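Local coordinates for phosphoribosylaminoimidazole-succinocarboxamide synthase (Ehrlichia chaffeensis str. Arkansas, PDB 3KRE), which catalyses the ATP-dependent joining of L-aspartate to 5-amino-1-(5-phosphoribosyl)imidazole-4-carboxylate, giving SAICAR in de novo purine biosynthesis, at residues A[66-79]-A[90-102]. Sequence-based numbering, arbitrary orientation. Where two conformers were deposited one is given.
Sequences EKGILNNYISSFLM and HFISLLNQREQLV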
loop_
_atom_site.group_PDB
_atom_site.type_symbol
_atom_site.label_atom_id
_atom_site.label_comp_id
_atom_site.label_asym_id
_atom_site.label_seq_id
_atom_site.Cartn_x
_atom_site.Cartn_y
_atom_site.Cartn_z
ATOM N N GLU A 66 3.673 -14.801 10.720
ATOM C CA GLU A 66 4.318 -13.520 11.072
ATOM C C GLU A 66 4.237 -12.396 10.030
ATOM O O GLU A 66 4.619 -11.250 10.348
ATOM C CB GLU A 66 5.780 -13.755 11.460
ATOM C CG GLU A 66 6.346 -12.733 12.341
ATOM C CD GLU A 66 7.809 -12.964 12.698
ATOM O OE1 GLU A 66 8.401 -14.003 12.311
ATOM O OE2 GLU A 66 8.356 -12.068 13.381
ATOM N N LYS A 67 3.732 -12.677 8.828
ATOM C CA LYS A 67 3.702 -11.664 7.767
ATOM C C LYS A 67 2.883 -10.464 8.218
ATOM O O LYS A 67 3.261 -9.316 7.985
ATOM C CB LYS A 67 3.149 -12.265 6.485
ATOM C CG LYS A 67 2.658 -11.327 5.433
ATOM C CD LYS A 67 1.698 -12.067 4.533
ATOM C CE LYS A 67 0.937 -11.143 3.708
ATOM N NZ LYS A 67 -0.217 -10.513 4.373
ATOM N N GLY A 68 1.777 -10.707 8.909
ATOM C CA GLY A 68 0.961 -9.586 9.386
ATOM C C GLY A 68 1.600 -8.722 10.434
ATOM O O GLY A 68 1.365 -7.511 10.491
ATOM N N ILE A 69 2.366 -9.354 11.315
ATOM C CA ILE A 69 3.083 -8.632 12.327
ATOM C C ILE A 69 4.081 -7.698 11.666
ATOM O O ILE A 69 4.161 -6.510 11.985
ATOM C CB ILE A 69 3.777 -9.605 13.309
ATOM C CG1 ILE A 69 2.703 -10.356 14.125
ATOM C CG2 ILE A 69 4.772 -8.842 14.219
ATOM C CD1 ILE A 69 3.241 -11.484 15.007
ATOM N N LEU A 70 4.858 -8.228 10.730
ATOM C CA LEU A 70 5.835 -7.395 10.062
ATOM C C LEU A 70 5.185 -6.277 9.237
ATOM O O LEU A 70 5.649 -5.133 9.262
ATOM C CB LEU A 70 6.784 -8.242 9.206
ATOM C CG LEU A 70 7.624 -9.254 9.954
ATOM C CD1 LEU A 70 8.400 -10.075 8.896
ATOM C CD2 LEU A 70 8.571 -8.537 10.943
ATOM N N ASN A 71 4.068 -6.580 8.571
ATOM C CA ASN A 71 3.348 -5.573 7.789
ATOM C C ASN A 71 2.771 -4.470 8.684
ATOM O O ASN A 71 2.865 -3.272 8.364
ATOM C CB ASN A 71 2.237 -6.215 6.918
ATOM C CG ASN A 71 2.772 -6.898 5.675
ATOM O OD1 ASN A 71 2.018 -7.537 4.918
ATOM N ND2 ASN A 71 4.043 -6.793 5.465
ATOM N N ASN A 72 2.254 -4.862 9.846
ATOM C CA ASN A 72 1.783 -3.913 10.838
ATOM C C ASN A 72 2.892 -2.939 11.263
ATOM O O ASN A 72 2.724 -1.709 11.233
ATOM C CB ASN A 72 1.228 -4.672 12.044
ATOM C CG ASN A 72 0.702 -3.762 13.107
ATOM O OD1 ASN A 72 -0.048 -2.802 12.810
ATOM N ND2 ASN A 72 1.074 -4.035 14.355
ATOM N N TYR A 73 4.030 -3.495 11.653
ATOM C CA TYR A 73 5.182 -2.674 12.048
ATOM C C TYR A 73 5.719 -1.804 10.911
ATOM O O TYR A 73 5.971 -0.619 11.107
ATOM C CB TYR A 73 6.300 -3.517 12.612
ATOM C CG TYR A 73 5.984 -4.164 13.947
ATOM C CD1 TYR A 73 5.270 -3.459 14.923
ATOM C CD2 TYR A 73 6.482 -5.409 14.269
ATOM C CE1 TYR A 73 5.019 -4.001 16.147
ATOM C CE2 TYR A 73 6.236 -5.979 15.509
ATOM C CZ TYR A 73 5.485 -5.258 16.444
ATOM O OH TYR A 73 5.222 -5.745 17.718
ATOM N N ILE A 74 5.875 -2.374 9.726
ATOM C CA ILE A 74 6.368 -1.613 8.585
ATOM C C ILE A 74 5.386 -0.502 8.205
ATOM O O ILE A 74 5.793 0.647 7.995
ATOM C CB ILE A 74 6.648 -2.523 7.344
ATOM C CG1 ILE A 74 7.819 -3.414 7.652
ATOM C CG2 ILE A 74 6.932 -1.675 6.094
ATOM C CD1 ILE A 74 7.981 -4.666 6.686
ATOM N N SER A 75 4.112 -0.822 8.134
ATOM C CA SER A 75 3.113 0.194 7.742
ATOM C C SER A 75 2.981 1.342 8.747
ATOM O O SER A 75 2.977 2.531 8.365
ATOM C CB SER A 75 1.757 -0.476 7.485
ATOM O OG SER A 75 0.887 0.426 6.841
ATOM N N SER A 76 2.866 1.003 10.035
ATOM C CA SER A 76 2.833 2.024 11.069
ATOM C C SER A 76 4.089 2.910 10.984
ATOM O O SER A 76 3.972 4.129 11.066
ATOM C CB SER A 76 2.668 1.388 12.454
ATOM O OG SER A 76 3.701 0.463 12.737
ATOM N N PHE A 77 5.265 2.290 10.792
ATOM C CA PHE A 77 6.507 3.016 10.661
ATOM C C PHE A 77 6.476 3.991 9.499
ATOM O O PHE A 77 6.836 5.161 9.651
ATOM C CB PHE A 77 7.697 2.035 10.521
ATOM C CG PHE A 77 9.020 2.701 10.398
ATOM C CD1 PHE A 77 9.735 3.085 11.535
ATOM C CD2 PHE A 77 9.553 2.964 9.150
ATOM C CE1 PHE A 77 10.959 3.691 11.417
ATOM C CE2 PHE A 77 10.747 3.585 9.025
ATOM C CZ PHE A 77 11.463 3.950 10.152
ATOM N N LEU A 78 6.124 3.488 8.317
ATOM C CA LEU A 78 6.072 4.313 7.102
ATOM C C LEU A 78 4.951 5.374 7.132
ATOM O O LEU A 78 5.157 6.519 6.674
ATOM C CB LEU A 78 5.945 3.419 5.858
ATOM C CG LEU A 78 7.195 2.535 5.574
ATOM C CD1 LEU A 78 6.936 1.605 4.387
ATOM C CD2 LEU A 78 8.584 3.311 5.393
ATOM N N MET A 79 3.807 5.038 7.717
ATOM C CA MET A 79 2.756 6.046 7.905
ATOM C C MET A 79 3.311 7.238 8.714
ATOM O O MET A 79 3.149 8.394 8.334
ATOM C CB MET A 79 1.526 5.451 8.635
ATOM C CG MET A 79 0.649 4.466 7.817
ATOM S SD MET A 79 -0.531 5.334 6.775
ATOM C CE MET A 79 -1.166 4.001 5.748
ATOM N N HIS A 90 -4.633 7.891 7.883
ATOM C CA HIS A 90 -5.577 7.367 8.857
ATOM C C HIS A 90 -4.916 6.887 10.161
ATOM O O HIS A 90 -5.586 6.497 11.117
ATOM C CB HIS A 90 -6.420 6.258 8.244
ATOM C CG HIS A 90 -5.681 4.989 7.966
ATOM N ND1 HIS A 90 -6.340 3.811 7.672
ATOM C CD2 HIS A 90 -4.370 4.692 7.999
ATOM C CE1 HIS A 90 -5.453 2.857 7.473
ATOM N NE2 HIS A 90 -4.247 3.354 7.678
ATOM N N PHE A 91 -3.599 6.976 10.239
ATOM C CA PHE A 91 -2.906 6.331 11.354
ATOM C C PHE A 91 -3.051 7.125 12.658
ATOM O O PHE A 91 -2.810 8.358 12.698
ATOM C CB PHE A 91 -1.437 6.133 11.009
ATOM C CG PHE A 91 -0.631 5.588 12.152
ATOM C CD1 PHE A 91 -0.605 4.232 12.410
ATOM C CD2 PHE A 91 0.114 6.443 12.959
ATOM C CE1 PHE A 91 0.127 3.737 13.489
ATOM C CE2 PHE A 91 0.874 5.955 14.044
ATOM C CZ PHE A 91 0.880 4.596 14.295
ATOM N N ILE A 92 -3.480 6.442 13.720
ATOM C CA ILE A 92 -3.526 7.056 15.058
ATOM C C ILE A 92 -2.439 6.536 15.990
ATOM O O ILE A 92 -1.667 7.331 16.554
ATOM C CB ILE A 92 -4.909 6.911 15.721
ATOM C CG1 ILE A 92 -5.972 7.577 14.844
ATOM C CG2 ILE A 92 -4.880 7.518 17.159
ATOM C CD1 ILE A 92 -7.434 7.286 15.283
ATOM N N SER A 93 -2.378 5.224 16.199
ATOM C CA SER A 93 -1.408 4.671 17.119
ATOM C C SER A 93 -1.158 3.196 16.842
ATOM O O SER A 93 -2.046 2.491 16.371
ATOM C CB SER A 93 -1.900 4.874 18.558
ATOM O OG SER A 93 -0.918 4.444 19.468
ATOM N N LEU A 94 0.052 2.737 17.142
ATOM C CA LEU A 94 0.378 1.302 17.100
ATOM C C LEU A 94 -0.117 0.683 18.416
ATOM O O LEU A 94 0.223 1.159 19.497
ATOM C CB LEU A 94 1.894 1.139 16.929
ATOM C CG LEU A 94 2.464 -0.266 16.839
ATOM C CD1 LEU A 94 1.897 -1.007 15.601
ATOM C CD2 LEU A 94 4.016 -0.194 16.767
ATOM N N LEU A 95 -0.932 -0.366 18.336
ATOM C CA LEU A 95 -1.525 -0.965 19.539
ATOM C C LEU A 95 -0.780 -2.178 20.057
ATOM O O LEU A 95 -0.597 -2.333 21.278
ATOM C CB LEU A 95 -2.956 -1.351 19.250
ATOM C CG LEU A 95 -3.882 -0.177 18.982
ATOM C CD1 LEU A 95 -5.231 -0.724 18.530
ATOM C CD2 LEU A 95 -4.089 0.746 20.248
ATOM N N ASN A 96 -0.420 -3.068 19.136
ATOM C CA ASN A 96 0.213 -4.343 19.463
ATOM C C ASN A 96 0.851 -4.974 18.221
ATOM O O ASN A 96 0.923 -4.331 17.183
ATOM C CB ASN A 96 -0.796 -5.279 20.145
ATOM C CG ASN A 96 -2.016 -5.544 19.304
ATOM O OD1 ASN A 96 -1.907 -6.009 18.184
ATOM N ND2 ASN A 96 -3.202 -5.286 19.864
ATOM N N GLN A 97 1.308 -6.227 18.314
ATOM C CA GLN A 97 2.037 -6.859 17.212
ATOM C C GLN A 97 1.272 -6.878 15.887
ATOM O O GLN A 97 1.854 -6.813 14.852
ATOM C CB GLN A 97 2.402 -8.296 17.581
ATOM C CG GLN A 97 3.524 -8.427 18.604
ATOM C CD GLN A 97 3.880 -9.881 18.828
ATOM O OE1 GLN A 97 3.109 -10.636 19.420
ATOM N NE2 GLN A 97 5.030 -10.288 18.328
ATOM N N ARG A 98 -0.049 -6.979 15.940
ATOM C CA ARG A 98 -0.859 -7.156 14.733
ATOM C C ARG A 98 -1.760 -5.984 14.410
ATOM O O ARG A 98 -2.376 -5.970 13.344
ATOM C CB ARG A 98 -1.745 -8.380 14.901
ATOM C CG ARG A 98 -0.975 -9.642 14.698
ATOM C CD ARG A 98 -1.866 -10.817 14.567
ATOM N NE ARG A 98 -1.004 -11.971 14.464
ATOM C CZ ARG A 98 -0.419 -12.384 13.343
ATOM N NH1 ARG A 98 -0.658 -11.788 12.190
ATOM N NH2 ARG A 98 0.394 -13.423 13.391
ATOM N N GLU A 99 -1.849 -5.017 15.326
ATOM C CA GLU A 99 -2.935 -4.038 15.259
ATOM C C GLU A 99 -2.469 -2.623 15.402
ATOM O O GLU A 99 -1.535 -2.324 16.136
ATOM C CB GLU A 99 -3.992 -4.323 16.330
ATOM C CG GLU A 99 -4.646 -5.673 16.123
ATOM C CD GLU A 99 -5.696 -6.035 17.130
ATOM O OE1 GLU A 99 -5.708 -5.482 18.251
ATOM O OE2 GLU A 99 -6.509 -6.921 16.793
ATOM N N GLN A 100 -3.150 -1.758 14.689
ATOM C CA GLN A 100 -2.985 -0.323 14.871
ATOM C C GLN A 100 -4.359 0.307 14.909
ATOM O O GLN A 100 -5.304 -0.215 14.318
ATOM C CB GLN A 100 -2.077 0.295 13.791
ATOM C CG GLN A 100 -2.297 -0.111 12.419
ATOM C CD GLN A 100 -1.192 0.352 11.499
ATOM O OE1 GLN A 100 -1.248 1.457 10.986
ATOM N NE2 GLN A 100 -0.207 -0.530 11.230
ATOM N N LEU A 101 -4.454 1.401 15.637
ATOM C CA LEU A 101 -5.646 2.212 15.747
ATOM C C LEU A 101 -5.614 3.221 14.612
ATOM O O LEU A 101 -4.621 3.948 14.429
ATOM C CB LEU A 101 -5.672 2.953 17.074
ATOM C CG LEU A 101 -7.012 3.604 17.458
ATOM C CD1 LEU A 101 -8.106 2.512 17.658
ATOM C CD2 LEU A 101 -6.866 4.475 18.706
ATOM N N VAL A 102 -6.709 3.288 13.870
ATOM C CA VAL A 102 -6.809 4.206 12.753
ATOM C C VAL A 102 -8.180 4.894 12.715
ATOM O O VAL A 102 -9.189 4.408 13.301
ATOM C CB VAL A 102 -6.578 3.489 11.401
ATOM C CG1 VAL A 102 -5.213 2.786 11.341
ATOM C CG2 VAL A 102 -7.720 2.477 11.146
HETATM O O HOH W 1 6.697 -8.384 18.159
HETATM O O HOH W 2 -1.314 1.193 8.225
#
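Asn72 carries its CG anti to the backbone N (chi1 -179°), which sends the amide from the helix into the turn at 96-98. Gln100 has CG between its backbone N and carbonyl carbon (chi1 45°), and its extended chain runs past Asn72 in the opposite direction. Gln100 NE2 donates to Asn72 OD1 at 2.8 Å, nearly straight (166°), with the two amide planes well turned from each other. Asn72 ND2, at the other end of the same amide, makes weak bonds to Gln97 O (2.9 Å) and Asn96 O. Both ends of this buried amide thus have partners, which should limit its rotation. Helix 67-79 packs here on a beta hairpin of the large antiparallel sheet, strands 91-94 and 99-102, which has a classic bulge where Ile92 and Ser93 face Leu101. Within its turn, Asn96 OD1 accepts from Arg98 N in an Asx turn. Ile69 CG1 sits over the centre of one face of the Arg98 guanidinium, 3.8 Å above its plane; Arg98 NH1 forms a salt bridge with Asp51. Leu94 CD2 meets the Tyr73 ring edge, 4.0 Å from CD1. Farther along the helix, Ser76 CB touches Phe91 CE1, and Met79 CE reaches His90 NE2 at 3.7 Å.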